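Local coordinates for protein salmonella typhimurium DB7155 bacteriophage DET7 tailspike (PDB 2V5I) that probably binds and hydrolyses the O-antigen of Salmonella as the receptor-binding tailspike of bacteriophage Det7, a trimer of parallel beta-helices, at residues E92-W103 against T119-P130; K150-L158 against I194-I202. All coordinates share one frame; numbering follows the deposited sequence. Where two conformers were deposited one is given.

Interaction 1. Residues E92-W103 against T119-P130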
loop_
_atom_site.group_PDB
_atom_site.type_symbol
_atom_site.label_atom_id
_atom_site.label_comp_id
_atom_site.label_asym_id
_atom_site.label_seq_id
_atom_site.Cartn_x
_atom_site.Cartn_y
_atom_site.Cartn_z
ATOM N N GLU A 92 -15.784 -33.355 0.045
ATOM C CA GLU A 92 -15.157 -34.039 1.196
ATOM C C GLU A 92 -14.696 -35.427 0.773
ATOM O O GLU A 92 -15.421 -36.154 0.077
ATOM C CB GLU A 92 -16.146 -34.133 2.346
ATOM C CG GLU A 92 -15.627 -34.995 3.514
ATOM C CD GLU A 92 -16.488 -34.943 4.736
ATOM O OE1 GLU A 92 -17.333 -34.029 4.896
ATOM O OE2 GLU A 92 -16.285 -35.833 5.600
ATOM N N SER A 93 -13.455 -35.776 1.099
ATOM C CA SER A 93 -12.969 -37.106 0.765
ATOM C C SER A 93 -13.720 -38.131 1.544
ATOM O O SER A 93 -14.154 -37.865 2.662
ATOM C CB SER A 93 -11.464 -37.263 0.991
ATOM O OG SER A 93 -11.116 -37.080 2.380
ATOM N N LYS A 94 -13.806 -39.313 0.964
ATOM C CA LYS A 94 -14.346 -40.481 1.650
ATOM C C LYS A 94 -13.336 -41.021 2.665
ATOM O O LYS A 94 -13.673 -41.329 3.832
ATOM C CB LYS A 94 -14.677 -41.505 0.547
ATOM C CG LYS A 94 -15.231 -42.765 1.024
ATOM C CD LYS A 94 -15.892 -43.574 -0.083
ATOM C CE LYS A 94 -14.950 -44.169 -1.041
ATOM N NZ LYS A 94 -15.755 -44.967 -2.046
ATOM N N THR A 95 -12.100 -41.176 2.216
ATOM C CA THR A 95 -11.041 -41.742 3.025
ATOM C C THR A 95 -10.469 -40.669 3.957
ATOM O O THR A 95 -10.324 -39.487 3.568
ATOM C CB THR A 95 -9.936 -42.317 2.131
ATOM O OG1 THR A 95 -10.451 -43.388 1.299
ATOM C CG2 THR A 95 -8.815 -42.866 2.993
ATOM N N THR A 96 -10.059 -41.076 5.150
ATOM C CA THR A 96 -9.369 -40.172 6.076
ATOM C C THR A 96 -7.870 -40.532 5.914
ATOM O O THR A 96 -7.452 -41.625 6.308
ATOM C CB THR A 96 -9.820 -40.391 7.525
ATOM O OG1 THR A 96 -11.203 -40.013 7.676
ATOM C CG2 THR A 96 -9.016 -39.590 8.493
ATOM N N PRO A 97 -7.097 -39.672 5.261
ATOM C CA PRO A 97 -5.725 -40.020 4.911
ATOM C C PRO A 97 -4.745 -39.898 6.093
ATOM O O PRO A 97 -5.037 -39.238 7.095
ATOM C CB PRO A 97 -5.386 -38.952 3.847
ATOM C CG PRO A 97 -6.223 -37.847 4.200
ATOM C CD PRO A 97 -7.451 -38.321 4.809
ATOM N N TRP A 98 -3.553 -40.511 5.984
ATOM C CA TRP A 98 -2.448 -40.265 6.884
ATOM C C TRP A 98 -1.819 -38.918 6.482
ATOM O O TRP A 98 -1.483 -38.696 5.317
ATOM C CB TRP A 98 -1.383 -41.322 6.770
ATOM C CG TRP A 98 -1.850 -42.664 7.271
ATOM C CD1 TRP A 98 -2.350 -43.659 6.531
ATOM C CD2 TRP A 98 -1.856 -43.099 8.624
ATOM N NE1 TRP A 98 -2.684 -44.755 7.356
ATOM C CE2 TRP A 98 -2.401 -44.416 8.639
ATOM C CE3 TRP A 98 -1.481 -42.524 9.820
ATOM C CZ2 TRP A 98 -2.560 -45.141 9.806
ATOM C CZ3 TRP A 98 -1.661 -43.272 11.015
ATOM C CH2 TRP A 98 -2.189 -44.549 10.981
ATOM N N VAL A 99 -1.626 -38.058 7.464
ATOM C CA VAL A 99 -1.028 -36.744 7.204
ATOM C C VAL A 99 0.121 -36.449 8.161
ATOM O O VAL A 99 0.175 -36.985 9.262
ATOM C CB VAL A 99 -2.089 -35.619 7.325
ATOM C CG1 VAL A 99 -3.139 -35.813 6.316
ATOM C CG2 VAL A 99 -2.629 -35.465 8.714
ATOM N N ILE A 100 1.048 -35.584 7.717
ATOM C CA ILE A 100 2.023 -34.972 8.600
ATOM C C ILE A 100 1.592 -33.550 8.992
ATOM O O ILE A 100 0.671 -32.972 8.387
ATOM C CB ILE A 100 3.458 -34.965 8.011
ATOM C CG1 ILE A 100 3.487 -34.197 6.697
ATOM C CG2 ILE A 100 3.989 -36.376 7.882
ATOM C CD1 ILE A 100 4.868 -33.792 6.221
ATOM N N PHE A 101 2.161 -33.088 10.112
ATOM C CA PHE A 101 1.799 -31.838 10.736
ATOM C C PHE A 101 3.047 -31.162 11.300
ATOM O O PHE A 101 3.290 -31.170 12.521
ATOM C CB PHE A 101 0.741 -32.071 11.821
ATOM C CG PHE A 101 0.005 -30.854 12.245
ATOM C CD1 PHE A 101 -1.089 -30.392 11.523
ATOM C CD2 PHE A 101 0.389 -30.137 13.358
ATOM C CE1 PHE A 101 -1.808 -29.264 11.949
ATOM C CE2 PHE A 101 -0.330 -28.998 13.773
ATOM C CZ PHE A 101 -1.423 -28.582 13.066
ATOM N N PRO A 102 3.862 -30.532 10.393
ATOM C CA PRO A 102 5.153 -30.003 10.809
ATOM C C PRO A 102 5.075 -28.657 11.575
ATOM O O PRO A 102 5.873 -27.753 11.308
ATOM C CB PRO A 102 5.910 -29.857 9.476
ATOM C CG PRO A 102 4.788 -29.599 8.438
ATOM C CD PRO A 102 3.665 -30.491 8.934
ATOM N N TRP A 103 4.074 -28.506 12.431
ATOM C CA TRP A 103 3.958 -27.338 13.338
ATOM C C TRP A 103 3.739 -27.842 14.745
ATOM O O TRP A 103 2.935 -28.743 14.975
ATOM C CB TRP A 103 2.785 -26.442 12.930
ATOM C CG TRP A 103 2.905 -25.945 11.518
ATOM C CD1 TRP A 103 3.542 -24.807 11.053
ATOM C CD2 TRP A 103 2.338 -26.574 10.357
ATOM N NE1 TRP A 103 3.415 -24.734 9.701
ATOM C CE2 TRP A 103 2.721 -25.811 9.242
ATOM C CE3 TRP A 103 1.567 -27.712 10.165
ATOM C CZ2 TRP A 103 2.334 -26.148 7.948
ATOM C CZ3 TRP A 103 1.182 -28.063 8.877
ATOM C CH2 TRP A 103 1.596 -27.293 7.787
ATOM N N THR A 119 4.637 -36.896 13.935
ATOM C CA THR A 119 3.347 -36.193 13.860
ATOM C C THR A 119 2.312 -36.956 13.022
ATOM O O THR A 119 1.134 -36.565 12.976
ATOM C CB THR A 119 3.489 -34.763 13.234
ATOM O OG1 THR A 119 3.808 -34.859 11.844
ATOM C CG2 THR A 119 4.498 -33.932 14.013
ATOM N N LEU A 120 2.728 -38.047 12.424
ATOM C CA LEU A 120 1.887 -38.807 11.477
ATOM C C LEU A 120 0.618 -39.251 12.192
ATOM O O LEU A 120 0.661 -39.829 13.288
ATOM C CB LEU A 120 2.627 -40.014 10.898
ATOM C CG LEU A 120 1.940 -40.733 9.736
ATOM C CD1 LEU A 120 2.020 -39.903 8.467
ATOM C CD2 LEU A 120 2.563 -42.106 9.517
ATOM N N LYS A 121 -0.525 -38.914 11.600
ATOM C CA LYS A 121 -1.834 -39.299 12.120
ATOM C C LYS A 121 -2.858 -39.340 10.991
ATOM O O LYS A 121 -2.613 -38.786 9.910
ATOM C CB LYS A 121 -2.295 -38.333 13.222
ATOM C CG LYS A 121 -2.569 -36.896 12.736
ATOM C CD LYS A 121 -3.158 -35.969 13.816
ATOM C CE LYS A 121 -3.211 -34.515 13.268
ATOM N NZ LYS A 121 -4.091 -33.557 14.053
ATOM N N GLN A 122 -4.020 -39.946 11.236
ATOM C CA GLN A 122 -5.115 -39.933 10.255
ATOM C C GLN A 122 -6.029 -38.735 10.546
ATOM O O GLN A 122 -6.486 -38.535 11.684
ATOM C CB GLN A 122 -5.902 -41.271 10.259
ATOM C CG GLN A 122 -5.114 -42.423 9.687
ATOM C CD GLN A 122 -5.847 -43.771 9.725
ATOM O OE1 GLN A 122 -6.541 -44.094 10.704
ATOM N NE2 GLN A 122 -5.765 -44.509 8.620
ATOM N N SER A 123 -6.193 -37.844 9.550
ATOM C CA SER A 123 -7.030 -36.693 9.722
ATOM C C SER A 123 -7.521 -36.203 8.363
ATOM O O SER A 123 -6.776 -36.229 7.387
ATOM C CB SER A 123 -6.274 -35.522 10.372
ATOM O OG SER A 123 -7.125 -34.383 10.547
ATOM N N LYS A 124 -8.766 -35.728 8.350
ATOM C CA LYS A 124 -9.345 -35.111 7.187
ATOM C C LYS A 124 -9.358 -33.585 7.331
ATOM O O LYS A 124 -9.706 -32.867 6.379
ATOM C CB LYS A 124 -10.809 -35.581 7.026
ATOM C CG LYS A 124 -11.137 -36.115 5.706
ATOM C CD LYS A 124 -12.673 -36.436 5.606
ATOM C CE LYS A 124 -13.012 -37.869 5.783
ATOM N NZ LYS A 124 -14.476 -38.093 5.397
ATOM N N ILE A 125 -8.996 -33.092 8.501
ATOM C CA ILE A 125 -9.235 -31.655 8.814
ATOM C C ILE A 125 -8.004 -30.770 8.936
ATOM O O ILE A 125 -8.135 -29.540 8.860
ATOM C CB ILE A 125 -10.108 -31.463 10.074
ATOM C CG1 ILE A 125 -9.364 -31.901 11.309
ATOM C CG2 ILE A 125 -11.415 -32.210 9.913
ATOM C CD1 ILE A 125 -9.900 -31.320 12.581
ATOM N N GLU A 126 -6.813 -31.348 9.068
ATOM C CA GLU A 126 -5.605 -30.541 9.148
ATOM C C GLU A 126 -4.395 -31.394 8.799
ATOM O O GLU A 126 -4.476 -32.629 8.732
ATOM C CB GLU A 126 -5.421 -29.968 10.531
ATOM C CG GLU A 126 -5.258 -30.987 11.617
ATOM C CD GLU A 126 -5.299 -30.378 13.045
ATOM O OE1 GLU A 126 -5.467 -29.161 13.230
ATOM O OE2 GLU A 126 -5.125 -31.148 14.006
ATOM N N GLY A 127 -3.283 -30.738 8.571
ATOM C CA GLY A 127 -2.084 -31.402 8.060
ATOM C C GLY A 127 -2.205 -31.748 6.600
ATOM O O GLY A 127 -3.182 -31.390 5.938
ATOM N N TYR A 128 -1.165 -32.370 6.058
ATOM C CA TYR A 128 -1.237 -32.790 4.656
ATOM C C TYR A 128 -0.522 -34.122 4.404
ATOM O O TYR A 128 0.383 -34.538 5.148
ATOM C CB TYR A 128 -0.672 -31.691 3.724
ATOM C CG TYR A 128 0.813 -31.408 3.891
ATOM C CD1 TYR A 128 1.283 -30.540 4.929
ATOM C CD2 TYR A 128 1.772 -32.023 3.106
ATOM C CE1 TYR A 128 2.621 -30.260 5.067
ATOM C CE2 TYR A 128 3.113 -31.773 3.285
ATOM C CZ TYR A 128 3.561 -30.900 4.277
ATOM O OH TYR A 128 4.906 -30.617 4.453
ATOM N N GLN A 129 -0.965 -34.773 3.342
ATOM C CA GLN A 129 -0.360 -36.029 2.881
ATOM C C GLN A 129 1.029 -35.785 2.303
ATOM O O GLN A 129 1.185 -34.963 1.398
ATOM C CB GLN A 129 -1.216 -36.677 1.819
ATOM C CG GLN A 129 -2.614 -37.098 2.284
ATOM C CD GLN A 129 -3.555 -37.288 1.123
ATOM O OE1 GLN A 129 -3.467 -38.264 0.401
ATOM N NE2 GLN A 129 -4.498 -36.338 0.950
ATOM N N PRO A 130 2.057 -36.406 2.861
ATOM C CA PRO A 130 3.417 -36.118 2.429
ATOM C C PRO A 130 3.742 -36.741 1.080
ATOM O O PRO A 130 3.110 -37.687 0.654
ATOM C CB PRO A 130 4.273 -36.717 3.553
ATOM C CG PRO A 130 3.490 -37.824 4.056
ATOM C CD PRO A 130 2.037 -37.412 3.945
HETATM O O HOH W 1 -6.111 -43.861 5.570
#

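Interaction 2. Residues K150-L158 against I194-I202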
loop_
_atom_site.group_PDB
_atom_site.type_symbol
_atom_site.label_atom_id
_atom_site.label_comp_id
_atom_site.label_asym_id
_atom_site.label_seq_id
_atom_site.Cartn_x
_atom_site.Cartn_y
_atom_site.Cartn_z
ATOM N N LYS A 150 3.336 -43.227 1.561
ATOM C CA LYS A 150 3.953 -42.551 0.413
ATOM C C LYS A 150 3.161 -42.664 -0.888
ATOM O O LYS A 150 3.224 -41.770 -1.742
ATOM C CB LYS A 150 5.434 -43.079 0.282
ATOM C CG LYS A 150 6.245 -42.739 1.515
ATOM C CD LYS A 150 7.798 -42.963 1.411
ATOM C CE LYS A 150 8.156 -44.398 1.566
ATOM N NZ LYS A 150 9.642 -44.604 1.567
ATOM N N ASP A 151 2.365 -43.709 -1.054
ATOM C CA ASP A 151 1.595 -43.939 -2.277
ATOM C C ASP A 151 0.190 -43.279 -2.254
ATOM O O ASP A 151 -0.526 -43.286 -3.260
ATOM C CB ASP A 151 1.417 -45.440 -2.503
ATOM C CG ASP A 151 2.706 -46.138 -2.914
ATOM O OD1 ASP A 151 3.711 -45.460 -3.228
ATOM O OD2 ASP A 151 2.684 -47.389 -2.928
ATOM N N GLN A 152 -0.200 -42.697 -1.126
ATOM C CA GLN A 152 -1.550 -42.077 -1.002
ATOM C C GLN A 152 -1.762 -40.993 -1.999
ATOM O O GLN A 152 -0.832 -40.259 -2.315
ATOM C CB GLN A 152 -1.687 -41.383 0.360
ATOM C CG GLN A 152 -1.696 -42.261 1.505
ATOM C CD GLN A 152 -2.005 -41.443 2.762
ATOM O OE1 GLN A 152 -2.959 -41.751 3.474
ATOM N NE2 GLN A 152 -1.226 -40.377 2.995
ATOM N N HIS A 153 -3.010 -40.796 -2.429
ATOM C CA HIS A 153 -3.329 -39.655 -3.263
ATOM C C HIS A 153 -4.805 -39.285 -3.107
ATOM O O HIS A 153 -5.586 -39.337 -4.053
ATOM C CB HIS A 153 -2.956 -39.892 -4.738
ATOM C CG HIS A 153 -3.557 -41.125 -5.327
ATOM N ND1 HIS A 153 -2.927 -42.353 -5.287
ATOM C CD2 HIS A 153 -4.733 -41.329 -5.970
ATOM C CE1 HIS A 153 -3.688 -43.259 -5.881
ATOM N NE2 HIS A 153 -4.799 -42.667 -6.283
ATOM N N ILE A 154 -5.180 -38.958 -1.882
ATOM C CA ILE A 154 -6.589 -38.664 -1.529
ATOM C C ILE A 154 -6.968 -37.187 -1.771
ATOM O O ILE A 154 -6.378 -36.252 -1.197
ATOM C CB ILE A 154 -6.897 -39.025 -0.057
ATOM C CG1 ILE A 154 -6.646 -40.517 0.187
ATOM C CG2 ILE A 154 -8.323 -38.685 0.286
ATOM C CD1 ILE A 154 -7.431 -41.435 -0.734
ATOM N N ALA A 155 -7.990 -37.011 -2.606
ATOM C CA ALA A 155 -8.662 -35.713 -2.717
ATOM C C ALA A 155 -10.025 -35.946 -3.264
ATOM O O ALA A 155 -10.217 -36.861 -4.112
ATOM C CB ALA A 155 -7.902 -34.784 -3.600
ATOM N N ALA A 156 -11.000 -35.182 -2.799
ATOM C CA ALA A 156 -12.302 -35.091 -3.481
ATOM C C ALA A 156 -12.232 -33.905 -4.450
ATOM O O ALA A 156 -12.217 -32.792 -3.998
ATOM C CB ALA A 156 -13.419 -34.824 -2.513
ATOM N N THR A 157 -12.234 -34.197 -5.740
ATOM C CA THR A 157 -12.006 -33.173 -6.767
ATOM C C THR A 157 -13.301 -32.882 -7.522
ATOM O O THR A 157 -13.914 -33.796 -8.085
ATOM C CB THR A 157 -10.922 -33.601 -7.767
ATOM O OG1 THR A 157 -9.693 -33.823 -7.072
ATOM C CG2 THR A 157 -10.716 -32.485 -8.853
ATOM N N LEU A 158 -13.662 -31.598 -7.570
ATOM C CA LEU A 158 -14.670 -31.122 -8.537
ATOM C C LEU A 158 -13.950 -30.704 -9.809
ATOM O O LEU A 158 -13.185 -29.760 -9.796
ATOM C CB LEU A 158 -15.538 -29.976 -8.003
ATOM C CG LEU A 158 -16.722 -29.650 -8.911
ATOM C CD1 LEU A 158 -17.655 -30.818 -9.064
ATOM C CD2 LEU A 158 -17.438 -28.476 -8.312
ATOM N N ILE A 194 -11.263 -23.555 2.457
ATOM C CA ILE A 194 -11.233 -24.888 1.895
ATOM C C ILE A 194 -10.008 -25.611 2.466
ATOM O O ILE A 194 -8.892 -25.101 2.368
ATOM C CB ILE A 194 -11.106 -24.845 0.381
ATOM C CG1 ILE A 194 -12.267 -24.102 -0.279
ATOM C CG2 ILE A 194 -11.047 -26.281 -0.193
ATOM C CD1 ILE A 194 -12.018 -23.712 -1.751
ATOM N N ILE A 195 -10.196 -26.799 3.069
ATOM C CA ILE A 195 -9.067 -27.583 3.487
ATOM C C ILE A 195 -8.651 -28.476 2.311
ATOM O O ILE A 195 -9.393 -29.371 1.880
ATOM C CB ILE A 195 -9.389 -28.517 4.697
ATOM C CG1 ILE A 195 -9.907 -27.761 5.903
ATOM C CG2 ILE A 195 -8.189 -29.352 5.064
ATOM C CD1 ILE A 195 -9.169 -26.634 6.227
ATOM N N GLY A 196 -7.456 -28.220 1.769
ATOM C CA GLY A 196 -6.925 -29.010 0.667
ATOM C C GLY A 196 -6.585 -30.462 0.927
ATOM O O GLY A 196 -6.402 -30.842 2.049
ATOM N N GLY A 197 -6.532 -31.244 -0.157
ATOM C CA GLY A 197 -6.041 -32.615 -0.148
ATOM C C GLY A 197 -4.739 -32.764 -0.907
ATOM O O GLY A 197 -3.890 -31.870 -0.918
ATOM N N LYS A 198 -4.572 -33.867 -1.601
ATOM C CA LYS A 198 -3.279 -34.145 -2.205
ATOM C C LYS A 198 -2.897 -33.169 -3.339
ATOM O O LYS A 198 -1.709 -32.905 -3.576
ATOM C CB LYS A 198 -3.313 -35.589 -2.729
ATOM C CG LYS A 198 -1.991 -36.065 -3.241
ATOM C CD LYS A 198 -0.989 -36.328 -2.174
ATOM C CE LYS A 198 0.203 -37.110 -2.719
ATOM N NZ LYS A 198 1.119 -37.627 -1.657
ATOM N N ASP A 199 -3.897 -32.700 -4.087
ATOM C CA ASP A 199 -3.664 -31.853 -5.268
ATOM C C ASP A 199 -3.746 -30.370 -4.912
ATOM O O ASP A 199 -4.153 -30.002 -3.822
ATOM C CB ASP A 199 -4.625 -32.262 -6.339
ATOM C CG ASP A 199 -4.396 -33.715 -6.796
ATOM O OD1 ASP A 199 -3.225 -34.205 -6.796
ATOM O OD2 ASP A 199 -5.391 -34.351 -7.189
ATOM N N GLY A 200 -3.264 -29.511 -5.799
ATOM C CA GLY A 200 -3.503 -28.091 -5.637
ATOM C C GLY A 200 -4.953 -27.808 -5.293
ATOM O O GLY A 200 -5.865 -28.539 -5.726
ATOM N N ILE A 201 -5.187 -26.792 -4.485
ATOM C CA ILE A 201 -6.555 -26.555 -4.015
ATOM C C ILE A 201 -7.450 -26.033 -5.107
ATOM O O ILE A 201 -8.556 -26.530 -5.278
ATOM C CB ILE A 201 -6.616 -25.768 -2.698
ATOM C CG1 ILE A 201 -5.700 -26.419 -1.664
ATOM C CG2 ILE A 201 -8.060 -25.692 -2.200
ATOM C CD1 ILE A 201 -5.639 -25.806 -0.312
ATOM N N ILE A 202 -7.013 -24.944 -5.769
ATOM C CA ILE A 202 -7.713 -24.426 -6.940
ATOM C C ILE A 202 -6.725 -24.395 -8.101
ATOM O O ILE A 202 -5.677 -23.806 -7.962
ATOM C CB ILE A 202 -8.257 -23.003 -6.680
ATOM C CG1 ILE A 202 -9.140 -22.995 -5.391
ATOM C CG2 ILE A 202 -9.020 -22.494 -7.909
ATOM C CD1 ILE A 202 -9.430 -21.625 -4.783
HETATM O O HOH W 2 1.021 -39.229 1.307
HETATM O O HOH W 3 -6.220 -36.850 -6.059
HETATM O O HOH W 4 -7.388 -33.114 -8.401
#

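Interaction 1. Residues E92-W103 against T119-P130
The ammonium of Lys124 is gripped by two oxygens of 92-103: NZ lies 2.8 Å from Ser93 O and 2.9 Å from Glu92 OE2, reaching the carboxylate at its anti lone pair. CG and CD of the lysine pass Ser93 OG, and a bend at chi3 (-100°) then takes CE beside Thr96 OG1 and NZ to its two oxygens. The other oxygen of Glu92 is bridged to Lys68, so two cations share one carboxylate and probably help keep it ionised.

Further along, 92-103 runs antiparallel to both arms of 119-130. Val99 N donates almost straight to Lys121 O (2.7 Å) and Lys121 N returns the bond to Val99 O, while Ile100 and Tyr128 exchange a similar pair on the other arm. Phe101 N ends on Thr119 OG1 at 3.0 Å, a hydroxyl also bonded to Val116 O.

Gln122 lays CG over the Trp98 six-membered ring, 3.4 Å from its centroid, a CH-pi contact with ring and amide planes 30° apart. Ile100 CG1 covers a face of Tyr128 off-centre. Phe101 turns its edge to Gly127 N, and Ser123 OG takes the N-H of Ile125 in an ST turn.

The whole forms an excursion leaving the beta-helix after strand 85-92: Trp98 and Pro130 pack on helix 147-150, while Phe101 and Glu126 rest against Tyr224 of strand 220-224.

Interaction 2. Residues K150-L158 against I194-I202
Two turns of the parallel beta-helix meet here at their loops: the chain entering strand 156-161 touches the bend that follows strand 187-196. The firm direct bond is Lys198 N to Ile154 O, 3.0 Å long, with the donor tilted 32° out of the carbonyl plane. Gly197 CA lies 3.8 Å from Ile154 O, out beyond the oxygen, and Ala155 CB lies 4.0 Å from Lys198 N.

From there the lysine side chain runs back along 152-154. With CG anti to the backbone N (chi1 -173°) and a bend at chi2, CG passes 3.8 Å from His153 CA and the chain ends near Gln152 O, where NZ makes a weak hydrogen bond of 3.3 Å. A water held by Gln152 NE2 also meets this ammonium, weakly.

Asp199 reaches the other side mainly through two waters. One donates to both Asp199 OD2 and His153 O. The second, bonded to Thr157 OG1, has its oxygen 2.6 Å from Asp199 OD2; the carboxylate thus reaches the start of the strand through water.

Along the strands, Thr157 packs on Ala177 and Leu179 of strand 176-181, Ile194 lies against that strand too, and Ile201 and Ile202 abut Val222 of strand 220-224.

The two interactions follow one another along the chain, their centres about 11 Å apart, and are joined directly. Trp98 N of interaction 1 probably donates to Gln152 OE1 of interaction 2 at 2.9 Å, and Gln129 NE2 probably donates to Ile154 O at the same distance, so that carbonyl takes both Gln129 and the backbone N of Lys198. Pro130 O lies 3.1 Å from Lys198 NZ, a close approach rather than an assigned bond. Segment 150-158 leads the chain from the excursion of interaction 1 back into the beta-helix; it touches interaction 1 on the way and the bend after strand 187-196 in interaction 2.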